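Local atomic coordinates of MutT/nudix family protein (Streptococcus pneumoniae, PDB entry 4HFQ), a protein that hydrolyses UDP-linked precursors of peptidoglycan biosynthesis as a UDP-X diphosphatase of the Nudix family. Residues F6-Q11 against D132-Q137; T22-P27 against E31-L36; E108-E113 against A122-L127. All coordinates share one frame; numbering follows the deposited sequence. Where two conformers were deposited one is given.

Interaction 1 (F6-Q11 against D132-Q137). With EDO (1,2-ethanediol), chain J.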
loop_
_atom_site.group_PDB
_atom_site.type_symbol
_atom_site.label_atom_id
_atom_site.label_comp_id
_atom_site.label_asym_id
_atom_site.label_seq_id
_atom_site.Cartn_x
_atom_site.Cartn_y
_atom_site.Cartn_z
ATOM N N PHE A 6 11.161 5.719 -14.156
ATOM C CA PHE A 6 11.487 6.967 -13.484
ATOM C C PHE A 6 10.495 7.249 -12.355
ATOM O O PHE A 6 10.899 7.563 -11.228
ATOM C CB PHE A 6 11.534 8.172 -14.452
ATOM C CG PHE A 6 11.747 9.477 -13.737
ATOM C CD1 PHE A 6 13.010 9.802 -13.251
ATOM C CD2 PHE A 6 10.687 10.333 -13.481
ATOM C CE1 PHE A 6 13.216 10.988 -12.579
ATOM C CE2 PHE A 6 10.883 11.517 -12.779
ATOM C CZ PHE A 6 12.158 11.842 -12.334
ATOM N N VAL A 7 9.201 7.120 -12.633
ATOM C CA VAL A 7 8.191 7.396 -11.610
ATOM C C VAL A 7 8.308 6.431 -10.434
ATOM O O VAL A 7 8.248 6.879 -9.284
ATOM C CB VAL A 7 6.771 7.415 -12.216
ATOM C CG1 VAL A 7 5.703 7.443 -11.132
ATOM C CG2 VAL A 7 6.624 8.626 -13.135
ATOM N N LYS A 8 8.502 5.143 -10.694
ATOM C CA LYS A 8 8.669 4.196 -9.609
ATOM C C LYS A 8 9.929 4.491 -8.779
ATOM O O LYS A 8 9.900 4.385 -7.549
ATOM C CB LYS A 8 8.673 2.771 -10.132
ATOM C CG LYS A 8 7.303 2.295 -10.627
ATOM C CD LYS A 8 7.477 0.948 -11.326
ATOM C CE LYS A 8 6.266 0.499 -12.120
ATOM N NZ LYS A 8 6.585 -0.802 -12.759
ATOM N N TYR A 9 11.038 4.851 -9.431
ATOM C CA TYR A 9 12.265 5.218 -8.700
ATOM C C TYR A 9 12.022 6.437 -7.841
ATOM O O TYR A 9 12.407 6.430 -6.661
ATOM C CB TYR A 9 13.412 5.522 -9.674
ATOM C CG TYR A 9 14.130 4.316 -10.236
ATOM C CD1 TYR A 9 14.750 3.398 -9.396
ATOM C CD2 TYR A 9 14.196 4.096 -11.613
ATOM C CE1 TYR A 9 15.412 2.293 -9.893
ATOM C CE2 TYR A 9 14.858 2.993 -12.128
ATOM C CZ TYR A 9 15.449 2.089 -11.270
ATOM O OH TYR A 9 16.109 0.963 -11.733
ATOM N N LEU A 10 11.396 7.474 -8.402
ATOM C CA LEU A 10 11.126 8.678 -7.626
ATOM C C LEU A 10 10.242 8.382 -6.409
ATOM O O LEU A 10 10.522 8.817 -5.281
ATOM C CB LEU A 10 10.500 9.756 -8.517
ATOM C CG LEU A 10 10.075 11.080 -7.881
ATOM C CD1 LEU A 10 11.278 11.883 -7.438
ATOM C CD2 LEU A 10 9.198 11.911 -8.816
ATOM N N GLN A 11 9.168 7.650 -6.660
ATOM C CA GLN A 11 8.207 7.313 -5.634
ATOM C C GLN A 11 8.928 6.569 -4.488
ATOM O O GLN A 11 8.738 6.880 -3.301
ATOM C CB GLN A 11 7.133 6.482 -6.315
ATOM C CG GLN A 11 5.939 6.140 -5.477
ATOM C CD GLN A 11 5.190 4.998 -6.132
ATOM O OE1 GLN A 11 5.593 3.841 -6.038
ATOM N NE2 GLN A 11 4.092 5.335 -6.842
ATOM N N ASP A 132 -2.742 -3.490 -6.701
ATOM C CA ASP A 132 -1.614 -2.563 -6.577
ATOM C C ASP A 132 -1.720 -1.551 -7.710
ATOM O O ASP A 132 -1.565 -1.922 -8.893
ATOM C CB ASP A 132 -0.303 -3.355 -6.678
ATOM C CG ASP A 132 0.941 -2.491 -6.575
ATOM O OD1 ASP A 132 0.861 -1.275 -6.312
ATOM O OD2 ASP A 132 2.012 -3.085 -6.778
ATOM N N THR A 133 -1.932 -0.273 -7.387
ATOM C CA THR A 133 -2.017 0.724 -8.474
ATOM C C THR A 133 -0.731 0.866 -9.260
ATOM O O THR A 133 -0.755 1.262 -10.431
ATOM C CB THR A 133 -2.479 2.110 -8.004
ATOM O OG1 THR A 133 -1.555 2.609 -7.019
ATOM C CG2 THR A 133 -3.880 2.066 -7.434
ATOM N N ASN A 134 0.400 0.515 -8.661
ATOM C CA ASN A 134 1.654 0.574 -9.425
ATOM C C ASN A 134 1.645 -0.397 -10.583
ATOM O O ASN A 134 2.318 -0.153 -11.588
ATOM C CB ASN A 134 2.879 0.328 -8.537
ATOM C CG ASN A 134 3.364 1.578 -7.843
ATOM O OD1 ASN A 134 2.665 2.572 -7.711
ATOM N ND2 ASN A 134 4.601 1.515 -7.342
ATOM N N ARG A 135 0.878 -1.481 -10.461
ATOM C CA ARG A 135 0.734 -2.457 -11.548
ATOM C C ARG A 135 -0.261 -2.013 -12.614
ATOM O O ARG A 135 0.037 -2.093 -13.813
ATOM C CB ARG A 135 0.327 -3.822 -10.979
ATOM C CG ARG A 135 0.017 -4.878 -12.046
ATOM C CD ARG A 135 -0.184 -6.248 -11.409
ATOM N NE ARG A 135 1.038 -6.748 -10.786
ATOM C CZ ARG A 135 1.972 -7.445 -11.422
ATOM N NH1 ARG A 135 1.828 -7.741 -12.707
ATOM N NH2 ARG A 135 3.065 -7.837 -10.787
ATOM N N PHE A 136 -1.421 -1.530 -12.192
ATOM C CA PHE A 136 -2.539 -1.327 -13.127
ATOM C C PHE A 136 -2.739 0.099 -13.587
ATOM O O PHE A 136 -3.324 0.317 -14.644
ATOM C CB PHE A 136 -3.845 -1.823 -12.507
ATOM C CG PHE A 136 -3.928 -3.309 -12.415
ATOM C CD1 PHE A 136 -4.373 -4.064 -13.508
ATOM C CD2 PHE A 136 -3.557 -3.967 -11.247
ATOM C CE1 PHE A 136 -4.441 -5.444 -13.423
ATOM C CE2 PHE A 136 -3.612 -5.343 -11.169
ATOM C CZ PHE A 136 -4.064 -6.091 -12.251
ATOM N N GLN A 137 -2.339 1.071 -12.785
ATOM C CA GLN A 137 -2.577 2.464 -13.097
ATOM C C GLN A 137 -1.560 3.319 -12.345
ATOM O O GLN A 137 -1.896 4.124 -11.463
ATOM C CB GLN A 137 -4.016 2.857 -12.744
ATOM C CG GLN A 137 -4.451 2.611 -11.281
ATOM C CD GLN A 137 -5.469 1.486 -11.097
ATOM O OE1 GLN A 137 -5.259 0.566 -10.306
ATOM N NE2 GLN A 137 -6.602 1.577 -11.801
HETATM C C1 EDO J . 4.273 -4.113 -10.297
HETATM O O1 EDO J . 5.507 -4.843 -10.321
HETATM C C2 EDO J . 4.536 -2.610 -10.317
HETATM O O2 EDO J . 5.936 -2.301 -10.345
HETATM O O HOH W 1 3.871 -0.931 -13.689
#
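OE1 of Q11 takes a hydrogen bond of 2.8 Å from ND2 of N134, nearly straight at 174°. The second bond of the amide pair runs the other way: NE2 of Q11 gives to OD1 of N134 over 3.2 Å. The two side chains come from opposite directions, and their amide planes are nearly coplanar, 18° apart. Each oxygen is met in its own carbonyl plane, on a lone pair, so the two bonds close a cyclic amide dimer. This pairing restrains rotation of both amides. Q11 reaches across by pointing CG anti to its backbone N (chi1 -173°) and running extended beyond CG. Its NE2 also bonds the carbonyl O of S140.

The contact joins the N-terminal helix 3-23 to the Nudix domain, where the short helix 133-136 follows directly on strand 120-132. D132 is the N-cap of that short helix. Its OD1 accepts from N of N134 at 3.0 Å, with the donor well above the carboxylate plane. The same OD1 takes a bond from NE2 of Q142.

K8 lies beside the amide pair, one turn earlier on the helix than Q11. Its chain stretches alongside N134, and CE comes within 4.0 Å of the carbonyl O of N134. A water links the two residues: it accepts from NZ of K8 and donates to O of N134, at 2.7 Å from that O. NZ of K8 also gives 2.9 Å to O2 of a bound 1,2-ethanediol. In the second subunit, V102 packs on Q11 and S105 on D132.

Interaction 2 (T22-P27 against E31-L36)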
loop_
_atom_site.group_PDB
_atom_site.type_symbol
_atom_site.label_atom_id
_atom_site.label_comp_id
_atom_site.label_asym_id
_atom_site.label_seq_id
_atom_site.Cartn_x
_atom_site.Cartn_y
_atom_site.Cartn_z
ATOM N N THR A 22 11.788 10.429 9.580
ATOM C CA THR A 22 10.996 10.042 10.743
ATOM C C THR A 22 11.788 9.259 11.769
ATOM O O THR A 22 11.625 9.471 12.971
ATOM C CB THR A 22 9.742 9.285 10.280
ATOM O OG1 THR A 22 8.905 10.229 9.614
ATOM C CG2 THR A 22 8.964 8.675 11.464
ATOM N N PHE A 23 12.687 8.390 11.316
ATOM C CA PHE A 23 13.310 7.422 12.212
ATOM C C PHE A 23 14.731 7.702 12.643
ATOM O O PHE A 23 15.176 7.143 13.649
ATOM C CB PHE A 23 13.237 6.016 11.626
ATOM C CG PHE A 23 11.862 5.425 11.689
ATOM C CD1 PHE A 23 11.386 4.912 12.884
ATOM C CD2 PHE A 23 11.025 5.441 10.580
ATOM C CE1 PHE A 23 10.109 4.375 12.958
ATOM C CE2 PHE A 23 9.744 4.915 10.649
ATOM C CZ PHE A 23 9.287 4.380 11.843
ATOM N N THR A 24 15.475 8.529 11.917
ATOM C CA THR A 24 16.861 8.755 12.333
ATOM C C THR A 24 16.948 9.572 13.621
ATOM O O THR A 24 16.084 10.402 13.900
ATOM C CB THR A 24 17.720 9.403 11.233
ATOM O OG1 THR A 24 19.089 9.304 11.629
ATOM C CG2 THR A 24 17.388 10.871 11.032
ATOM N N LYS A 25 18.033 9.361 14.367
ATOM C CA LYS A 25 18.253 10.052 15.628
ATOM C C LYS A 25 19.502 10.927 15.594
ATOM O O LYS A 25 19.874 11.538 16.601
ATOM C CB LYS A 25 18.327 9.035 16.777
ATOM C CG LYS A 25 17.033 8.263 17.017
ATOM C CD LYS A 25 15.995 9.125 17.718
ATOM C CE LYS A 25 14.858 8.282 18.271
ATOM N NZ LYS A 25 14.150 8.985 19.383
ATOM N N ASP A 26 20.134 11.020 14.431
ATOM C CA ASP A 26 21.375 11.775 14.297
ATOM C C ASP A 26 21.175 13.013 13.441
ATOM O O ASP A 26 20.615 12.915 12.344
ATOM C CB ASP A 26 22.469 10.905 13.687
ATOM C CG ASP A 26 23.790 11.641 13.588
ATOM O OD1 ASP A 26 24.017 12.323 12.575
ATOM O OD2 ASP A 26 24.583 11.551 14.548
ATOM N N PRO A 27 21.637 14.189 13.910
ATOM C CA PRO A 27 21.400 15.418 13.154
ATOM C C PRO A 27 22.085 15.469 11.793
ATOM O O PRO A 27 21.554 16.097 10.887
ATOM C CB PRO A 27 21.944 16.536 14.065
ATOM C CG PRO A 27 22.819 15.859 15.051
ATOM C CD PRO A 27 22.320 14.445 15.202
ATOM N N GLU A 31 20.137 15.821 8.176
ATOM C CA GLU A 31 20.518 16.759 7.137
ATOM C C GLU A 31 20.708 16.069 5.795
ATOM O O GLU A 31 20.319 16.601 4.774
ATOM C CB GLU A 31 21.803 17.463 7.521
ATOM C CG GLU A 31 22.195 18.538 6.533
ATOM C CD GLU A 31 23.430 19.287 6.978
ATOM O OE1 GLU A 31 24.319 18.658 7.598
ATOM O OE2 GLU A 31 23.504 20.506 6.713
ATOM N N ARG A 32 21.305 14.880 5.811
ATOM C CA ARG A 32 21.472 14.091 4.577
ATOM C C ARG A 32 20.122 13.785 3.926
ATOM O O ARG A 32 19.964 13.992 2.716
ATOM C CB ARG A 32 22.228 12.793 4.829
ATOM C CG ARG A 32 23.696 12.975 5.126
ATOM C CD ARG A 32 24.341 11.649 5.550
ATOM N NE ARG A 32 25.618 12.048 6.052
ATOM C CZ ARG A 32 26.084 11.841 7.269
ATOM N NH1 ARG A 32 25.472 11.032 8.144
ATOM N NH2 ARG A 32 27.258 12.357 7.536
ATOM N N TYR A 33 19.150 13.315 4.717
ATOM C CA TYR A 33 17.834 13.047 4.160
ATOM C C TYR A 33 17.167 14.328 3.663
ATOM O O TYR A 33 16.510 14.307 2.632
ATOM C CB TYR A 33 16.938 12.309 5.151
ATOM C CG TYR A 33 17.416 10.931 5.552
ATOM C CD1 TYR A 33 17.559 9.908 4.598
ATOM C CD2 TYR A 33 17.667 10.630 6.882
ATOM C CE1 TYR A 33 17.982 8.633 4.971
ATOM C CE2 TYR A 33 18.105 9.369 7.262
ATOM C CZ TYR A 33 18.231 8.373 6.312
ATOM O OH TYR A 33 18.627 7.104 6.698
ATOM N N GLU A 34 17.343 15.433 4.387
ATOM C CA GLU A 34 16.749 16.696 3.949
ATOM C C GLU A 34 17.348 17.138 2.612
ATOM O O GLU A 34 16.639 17.605 1.722
ATOM C CB GLU A 34 16.927 17.793 4.995
ATOM C CG GLU A 34 16.093 17.571 6.239
ATOM C CD GLU A 34 16.325 18.596 7.314
ATOM O OE1 GLU A 34 17.474 19.017 7.507
ATOM O OE2 GLU A 34 15.355 18.925 8.004
ATOM N N ASP A 35 18.668 16.988 2.486
ATOM C CA ASP A 35 19.352 17.342 1.245
ATOM C C ASP A 35 18.923 16.433 0.089
ATOM O O ASP A 35 18.747 16.888 -1.033
ATOM C CB ASP A 35 20.863 17.307 1.454
ATOM C CG ASP A 35 21.348 18.432 2.340
ATOM O OD1 ASP A 35 20.585 19.399 2.558
ATOM O OD2 ASP A 35 22.508 18.319 2.804
ATOM N N LEU A 36 18.719 15.143 0.378
ATOM C CA LEU A 36 18.188 14.235 -0.617
ATOM C C LEU A 36 16.787 14.658 -1.054
ATOM O O LEU A 36 16.481 14.673 -2.255
ATOM C CB LEU A 36 18.190 12.791 -0.085
ATOM C CG LEU A 36 19.576 12.163 -0.047
ATOM C CD1 LEU A 36 19.505 10.909 0.796
ATOM C CD2 LEU A 36 20.119 11.857 -1.439
HETATM O O HOH W 2 26.152 11.204 10.963
#
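T24 meets the ring of Y33 at its edge, close to the ring plane. CB of T24 is 4.0 Å from CE2 of Y33, and CG2 of T24 is 4.1 Å from the same carbon. The two side chains cross obliquely. In T24 OG1 is anti to the backbone N (chi1 -167°), which puts CG2 between the backbone N and the carbonyl carbon and beside the ring edge at CE2. OG1 bonds OD2 of D29 in the second subunit and takes only a weak, long bond from N of D26. Y33 has CG anti to the carbonyl carbon (chi1 -63°), which swings the ring toward T24 with CE2 at the near edge. Its OH bonds D29 and R32 of the second subunit. Its ring also meets the ring of Y33 of that subunit.

In the first turn of helix 27-47, N of E31 gives to O of P27 over 3.1 Å. CB of E31 lies 3.6 Å from the same oxygen. D26 is the N-cap, and its OD1 accepts from N of D29. A water bridges OD1 of D26 to NH1 of R32, 2.9 Å from each, while NH1 also forms a salt bridge with D29 of its own chain.

This is the tight connection of a helical hairpin: helix 3-23 ends, a short loop turns, and an N-capped helix 27-47 starts beside the dimer interface.

Interaction 3 (E108-E113 against A122-L127). With SO4 (sulfate ion), chain H.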
loop_
_atom_site.group_PDB
_atom_site.type_symbol
_atom_site.label_atom_id
_atom_site.label_comp_id
_atom_site.label_asym_id
_atom_site.label_seq_id
_atom_site.Cartn_x
_atom_site.Cartn_y
_atom_site.Cartn_z
ATOM N N GLU A 108 -16.397 0.358 6.586
ATOM C CA GLU A 108 -17.119 1.596 6.888
ATOM C C GLU A 108 -16.794 2.666 5.853
ATOM O O GLU A 108 -17.670 3.424 5.427
ATOM C CB GLU A 108 -16.795 2.100 8.289
ATOM C CG GLU A 108 -17.432 1.264 9.379
ATOM C CD GLU A 108 -16.797 1.457 10.739
ATOM O OE1 GLU A 108 -15.840 2.257 10.898
ATOM O OE2 GLU A 108 -17.275 0.763 11.680
ATOM N N ASN A 109 -15.542 2.723 5.413
ATOM C CA ASN A 109 -15.149 3.675 4.385
ATOM C C ASN A 109 -15.900 3.458 3.080
ATOM O O ASN A 109 -16.419 4.417 2.511
ATOM C CB ASN A 109 -13.637 3.604 4.154
ATOM C CG ASN A 109 -12.880 4.657 4.936
ATOM O OD1 ASN A 109 -13.154 5.833 4.798
ATOM N ND2 ASN A 109 -11.907 4.235 5.752
ATOM N N ILE A 110 -16.012 2.213 2.616
ATOM C CA ILE A 110 -16.699 2.010 1.341
ATOM C C ILE A 110 -18.196 2.284 1.478
ATOM O O ILE A 110 -18.785 2.851 0.570
ATOM C CB ILE A 110 -16.387 0.655 0.643
ATOM C CG1 ILE A 110 -16.861 0.686 -0.820
ATOM C CG2 ILE A 110 -17.012 -0.538 1.367
ATOM C CD1 ILE A 110 -16.375 1.879 -1.630
ATOM N N LEU A 111 -18.797 1.918 2.608
ATOM C CA LEU A 111 -20.221 2.199 2.790
ATOM C C LEU A 111 -20.495 3.697 2.831
ATOM O O LEU A 111 -21.501 4.162 2.262
ATOM C CB LEU A 111 -20.759 1.521 4.049
ATOM C CG LEU A 111 -20.733 -0.004 3.929
ATOM C CD1 LEU A 111 -21.172 -0.651 5.237
ATOM C CD2 LEU A 111 -21.589 -0.491 2.760
ATOM N N LYS A 112 -19.631 4.451 3.499
ATOM C CA LYS A 112 -19.762 5.902 3.574
ATOM C C LYS A 112 -19.688 6.501 2.170
ATOM O O LYS A 112 -20.546 7.314 1.778
ATOM C CB LYS A 112 -18.679 6.488 4.493
ATOM C CG LYS A 112 -18.664 8.011 4.573
ATOM C CD LYS A 112 -17.610 8.470 5.575
ATOM C CE LYS A 112 -17.644 9.972 5.808
ATOM N NZ LYS A 112 -17.014 10.679 4.673
ATOM N N GLU A 113 -18.709 6.072 1.384
ATOM C CA GLU A 113 -18.527 6.615 0.043
ATOM C C GLU A 113 -19.649 6.200 -0.894
ATOM O O GLU A 113 -20.123 7.028 -1.676
ATOM C CB GLU A 113 -17.129 6.316 -0.487
ATOM C CG GLU A 113 -16.140 6.977 0.461
ATOM C CD GLU A 113 -14.690 6.716 0.174
ATOM O OE1 GLU A 113 -14.378 6.139 -0.872
ATOM O OE2 GLU A 113 -13.854 7.107 1.017
ATOM N N ALA A 122 -26.019 0.562 1.765
ATOM C CA ALA A 122 -25.513 -0.642 1.127
ATOM C C ALA A 122 -25.037 -1.659 2.148
ATOM O O ALA A 122 -24.966 -1.366 3.336
ATOM C CB ALA A 122 -24.360 -0.294 0.179
ATOM N N LYS A 123 -24.718 -2.853 1.655
ATOM C CA LYS A 123 -24.166 -3.952 2.426
ATOM C C LYS A 123 -22.866 -4.344 1.725
ATOM O O LYS A 123 -22.830 -4.372 0.496
ATOM C CB LYS A 123 -25.145 -5.133 2.398
ATOM C CG LYS A 123 -24.577 -6.465 2.851
ATOM C CD LYS A 123 -25.596 -7.584 2.687
ATOM C CE LYS A 123 -24.924 -8.948 2.730
ATOM N NZ LYS A 123 -24.034 -9.113 3.912
ATOM N N VAL A 124 -21.814 -4.613 2.501
ATOM C CA VAL A 124 -20.597 -5.249 1.972
ATOM C C VAL A 124 -20.784 -6.751 2.043
ATOM O O VAL A 124 -21.009 -7.309 3.118
ATOM C CB VAL A 124 -19.324 -4.847 2.753
ATOM C CG1 VAL A 124 -18.122 -5.668 2.280
ATOM C CG2 VAL A 124 -19.090 -3.348 2.619
ATOM N N GLU A 125 -20.669 -7.398 0.888
ATOM C CA GLU A 125 -20.814 -8.845 0.792
ATOM C C GLU A 125 -19.485 -9.600 0.866
ATOM O O GLU A 125 -19.414 -10.650 1.495
ATOM C CB GLU A 125 -21.579 -9.218 -0.484
ATOM C CG GLU A 125 -22.978 -8.608 -0.531
ATOM C CD GLU A 125 -23.720 -8.870 -1.836
ATOM O OE1 GLU A 125 -23.187 -8.542 -2.921
ATOM O OE2 GLU A 125 -24.876 -9.369 -1.776
ATOM N N ARG A 126 -18.442 -9.082 0.214
ATOM C CA ARG A 126 -17.128 -9.740 0.244
ATOM C C ARG A 126 -16.086 -8.797 -0.323
ATOM O O ARG A 126 -16.418 -7.795 -0.953
ATOM C CB ARG A 126 -17.142 -11.066 -0.541
ATOM C CG ARG A 126 -17.396 -10.890 -2.030
ATOM C CD ARG A 126 -17.440 -12.217 -2.787
ATOM N NE ARG A 126 -16.109 -12.808 -2.930
ATOM C CZ ARG A 126 -15.710 -13.530 -3.980
ATOM N NH1 ARG A 126 -16.522 -13.726 -5.013
ATOM N NH2 ARG A 126 -14.487 -14.029 -3.998
ATOM N N LEU A 127 -14.825 -9.128 -0.090
ATOM C CA LEU A 127 -13.720 -8.439 -0.742
ATOM C C LEU A 127 -13.378 -9.221 -2.009
ATOM O O LEU A 127 -13.090 -10.428 -1.931
ATOM C CB LEU A 127 -12.514 -8.363 0.198
ATOM C CG LEU A 127 -11.219 -7.742 -0.340
ATOM C CD1 LEU A 127 -11.439 -6.289 -0.717
ATOM C CD2 LEU A 127 -10.142 -7.867 0.728
HETATM S S SO4 H . -16.061 12.918 7.923
HETATM O O1 SO4 H . -15.160 14.078 8.095
HETATM O O2 SO4 H . -16.994 13.187 6.795
HETATM O O3 SO4 H . -15.236 11.732 7.615
HETATM O O4 SO4 H . -16.848 12.713 9.151
#
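L111 sets CG anti to its carbonyl carbon (chi1 -66°). Its chi2 of 176° puts CD1 anti to CA, and the other branch, CD2, turns to the strand. V124 answers with CG2 turned to the backbone N side and CG1 anti to that N. CD2 of L111 and CG2 of V124 come to 3.8 Å, and CG of L111 also lies close to that methyl.

CD2 of L111 also reaches CB of A122 at 3.8 Å. It rests on the backbone there, 3.5 Å from O of A122, so this methyl sits over both the alanine and its carbonyl. I110 adds a second apolar point. Its CG2 is 3.7 Å from CG2 of V124, so that one valine methyl is shared by two helix residues. The rest of I110 leads off to the sheet, against V72, A74 and F148. V124 touches F148 as well.

The axes of 108-113 and 122-127 approach to 8.7 Å, their directions 144° apart. Helix 106-118 turns almost straight into strand 120-132, and this contact lies near the turn. By sequence the helix carries the glutamate-rich part of the Nudix signature, whose glutamates bind metal in relatives. K112 points elsewhere: its NZ pairs with E116 and makes a weak bond to a sulfate.

No hydrogen bond links the two segments. The contact is made by methyl groups and one carbonyl, so it rests on dispersion and the exclusion of water.

In the fold
Interaction 1 and interaction 2 both use helix 3-23, at different turns, with centres about 25 Å apart, and both touch the second subunit. Interaction 2 closes the helical hairpin of the N-terminal region. Interaction 1 ties the first helix of that hairpin to the Nudix domain. Interaction 3 lies within the Nudix domain, with its centre about 27 Å from that of interaction 1 and on the opposite side of the chain's centre. They are joined by strand 120-132, which runs directly into helix 133-136. Interaction 3 involves the helix with the glutamate-rich part of the Nudix signature, which in relatives binds the catalytic metals. Interaction 2 lies about 40 Å from it, centre to centre.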